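Local coordinates for protein endo-beta-N-acetylglucosaminidase F1 (Bacteroides thetaiotaomicron VPI-5482, PDB 6TCV) that hydrolyses high-mannose N-glycans, probably cutting between the two core N-acetylglucosamines as an endo-beta-N-acetylglucosaminidase, at residues V199-A204 against V242-G247. The protein carries 2 engineered substitutions. Numbering follows the deposited sequence. Where two conformers were deposited one is given.
Sequences VVLFAA and VKVLLG. With NAG (2-acetamido-2-deoxy-beta-D-glucopyranose), chain B; MAN (alpha-D-mannopyranose), chain C.
Val200 holds CG1 opposite its own backbone N, chi1 -180°, which lays this methyl beside the backbone of Gly247, 3.6 Å from Gly247 CA. Leu201 instead has CG anti to its carbonyl carbon, chi1 -48°. Its branch stands out across the strand, and CD1 meets the forward-reaching Val244 CG1 at 4.0 Å. On the same face Val199 CG2 touches Val244 CG2, and the side chains of Val199 and Val242 cross at about a right angle, with their CG1 atoms 3.8 Å apart. The backbones run parallel. Lys243 O accepts from Val199 N at 2.8 Å, and Val199 O takes the N-H of Leu245. Leu201 N donates to Leu245 O at 2.9 Å. These three bonds are nearly straight. Gly247 N reaches Leu201 O from above the carbonyl plane, with an N-H...O angle of 142°. The two strands are neighbours in a beta/alpha (TIM) barrel, as in glycoside hydrolase family 18. Val200 and Leu245 face its interior, with Tyr171 and Thr326. Val199, Leu201 and Val244 face outward; Leu234 packs on Leu201, Leu237 on Val244, and Thr184 on Val199. Beyond Phe202 the peptide is cis. Ala204 N makes a weak bond to Gly247 O, while Ala203 O accepts from mannose O4 at 2.8 Å. The Phe202 ring stands beside the glycan, its CZ 3.3 Å from the N-acetylglucosamine O7. Asn205 and Glu175 also bind the mannose.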
loop_
_atom_site.group_PDB
_atom_site.type_symbol
_atom_site.label_atom_id
_atom_site.label_comp_id
_atom_site.label_asym_id
_atom_site.label_seq_id
_atom_site.Cartn_x
_atom_site.Cartn_y
_atom_site.Cartn_z
ATOM N N VAL A 199 6.001 1.036 4.561
ATOM C CA VAL A 199 6.122 0.493 5.911
ATOM C C VAL A 199 4.755 0.281 6.519
ATOM O O VAL A 199 3.809 0.981 6.162
ATOM C CB VAL A 199 7.004 1.377 6.803
ATOM C CG1 VAL A 199 8.380 1.652 6.170
ATOM C CG2 VAL A 199 6.320 2.650 7.181
ATOM N N VAL A 200 4.650 -0.741 7.352
ATOM C CA VAL A 200 3.410 -1.122 8.011
ATOM C C VAL A 200 3.545 -0.985 9.514
ATOM O O VAL A 200 4.500 -1.495 10.123
ATOM C CB VAL A 200 3.014 -2.552 7.639
ATOM C CG1 VAL A 200 1.714 -2.955 8.324
ATOM C CG2 VAL A 200 2.883 -2.719 6.151
ATOM N N LEU A 201 2.545 -0.352 10.129
ATOM C CA LEU A 201 2.416 -0.299 11.581
ATOM C C LEU A 201 1.700 -1.553 12.039
ATOM O O LEU A 201 0.465 -1.648 11.934
ATOM C CB LEU A 201 1.661 0.955 11.987
ATOM C CG LEU A 201 2.154 2.238 11.325
ATOM C CD1 LEU A 201 1.273 3.419 11.774
ATOM C CD2 LEU A 201 3.630 2.516 11.569
ATOM N N PHE A 202 2.467 -2.543 12.500
ATOM C CA PHE A 202 1.920 -3.875 12.807
ATOM C C PHE A 202 1.739 -3.950 14.320
ATOM O O PHE A 202 2.713 -3.984 15.075
ATOM C CB PHE A 202 2.889 -4.942 12.298
ATOM C CG PHE A 202 2.329 -6.351 12.353
ATOM C CD1 PHE A 202 1.515 -6.802 11.322
ATOM C CD2 PHE A 202 2.689 -7.223 13.356
ATOM C CE1 PHE A 202 1.035 -8.090 11.354
ATOM C CE2 PHE A 202 2.221 -8.511 13.401
ATOM C CZ PHE A 202 1.415 -8.954 12.388
ATOM N N ALA A 203 0.496 -3.983 14.807
ATOM C CA ALA A 203 -0.772 -3.923 14.038
ATOM C C ALA A 203 -1.896 -3.440 14.909
ATOM O O ALA A 203 -1.975 -3.819 16.104
ATOM C CB ALA A 203 -1.178 -5.301 13.496
ATOM N N ALA A 204 -2.805 -2.674 14.305
ATOM C CA ALA A 204 -4.146 -2.518 14.853
ATOM C C ALA A 204 -4.878 -3.840 14.670
ATOM O O ALA A 204 -4.494 -4.702 13.892
ATOM C CB ALA A 204 -4.907 -1.400 14.118
ATOM N N VAL A 242 7.946 7.977 1.961
ATOM C CA VAL A 242 7.626 6.621 2.418
ATOM C C VAL A 242 6.105 6.525 2.589
ATOM O O VAL A 242 5.469 7.442 3.140
ATOM C CB VAL A 242 8.318 6.346 3.763
ATOM C CG1 VAL A 242 7.961 4.992 4.326
ATOM C CG2 VAL A 242 9.826 6.459 3.634
ATOM N N LYS A 243 5.529 5.410 2.152
ATOM C CA LYS A 243 4.103 5.185 2.363
ATOM C C LYS A 243 3.906 4.413 3.657
ATOM O O LYS A 243 4.458 3.307 3.813
ATOM C CB LYS A 243 3.509 4.401 1.199
ATOM C CG LYS A 243 3.561 5.143 -0.119
ATOM C CD LYS A 243 2.913 4.330 -1.222
ATOM C CE LYS A 243 2.685 5.178 -2.467
ATOM N NZ LYS A 243 3.948 5.701 -2.992
ATOM N N VAL A 244 3.087 4.977 4.562
ATOM C CA VAL A 244 2.858 4.426 5.892
ATOM C C VAL A 244 1.479 3.789 5.905
ATOM O O VAL A 244 0.470 4.488 5.737
ATOM C CB VAL A 244 2.998 5.479 6.987
ATOM C CG1 VAL A 244 2.662 4.865 8.348
ATOM C CG2 VAL A 244 4.392 6.073 6.991
ATOM N N LEU A 245 1.421 2.479 6.109
ATOM C CA LEU A 245 0.169 1.738 6.113
ATOM C C LEU A 245 -0.180 1.337 7.533
ATOM O O LEU A 245 0.689 0.984 8.335
ATOM C CB LEU A 245 0.254 0.455 5.287
ATOM C CG LEU A 245 0.848 0.559 3.892
ATOM C CD1 LEU A 245 0.710 -0.729 3.122
ATOM C CD2 LEU A 245 0.233 1.695 3.101
ATOM N N LEU A 246 -1.481 1.298 7.825
ATOM C CA LEU A 246 -1.954 0.711 9.072
ATOM C C LEU A 246 -2.074 -0.793 8.875
ATOM O O LEU A 246 -2.731 -1.257 7.933
ATOM C CB LEU A 246 -3.312 1.300 9.446
ATOM C CG LEU A 246 -3.864 0.882 10.832
ATOM C CD1 LEU A 246 -2.927 1.335 11.951
ATOM C CD2 LEU A 246 -5.272 1.443 10.987
ATOM N N GLY A 247 -1.411 -1.578 9.718
ATOM C CA GLY A 247 -1.632 -3.017 9.708
ATOM C C GLY A 247 -2.892 -3.353 10.495
ATOM O O GLY A 247 -3.143 -2.785 11.555
HETATM C C1 NAG B . 3.333 -14.311 11.431
HETATM C C2 NAG B . 2.679 -12.957 11.639
HETATM C C3 NAG B . 2.922 -12.348 13.022
HETATM C C4 NAG B . 3.941 -13.166 13.791
HETATM C C5 NAG B . 5.116 -13.446 12.875
HETATM C C6 NAG B . 6.293 -14.128 13.561
HETATM C C7 NAG B . 2.234 -11.305 9.869
HETATM C C8 NAG B . 2.864 -10.460 8.778
HETATM N N2 NAG B . 3.079 -12.042 10.585
HETATM O O3 NAG B . 1.689 -12.307 13.748
HETATM O O4 NAG B . 4.385 -12.373 14.905
HETATM O O5 NAG B . 4.716 -14.326 11.806
HETATM O O6 NAG B . 7.270 -14.463 12.630
HETATM O O7 NAG B . 1.015 -11.329 10.077
HETATM C C1 MAN C . -0.222 -8.678 20.214
HETATM C C2 MAN C . -1.176 -7.564 20.626
HETATM C C3 MAN C . -1.914 -7.075 19.391
HETATM C C4 MAN C . -0.951 -6.670 18.282
HETATM C C5 MAN C . 0.048 -7.784 17.986
HETATM C C6 MAN C . 1.180 -7.338 17.082
HETATM O O2 MAN C . -0.398 -6.531 21.270
HETATM O O3 MAN C . -2.700 -5.934 19.738
HETATM O O4 MAN C . -1.674 -6.454 17.073
HETATM O O5 MAN C . 0.672 -8.213 19.221
HETATM O O6 MAN C . 2.118 -8.417 16.899
#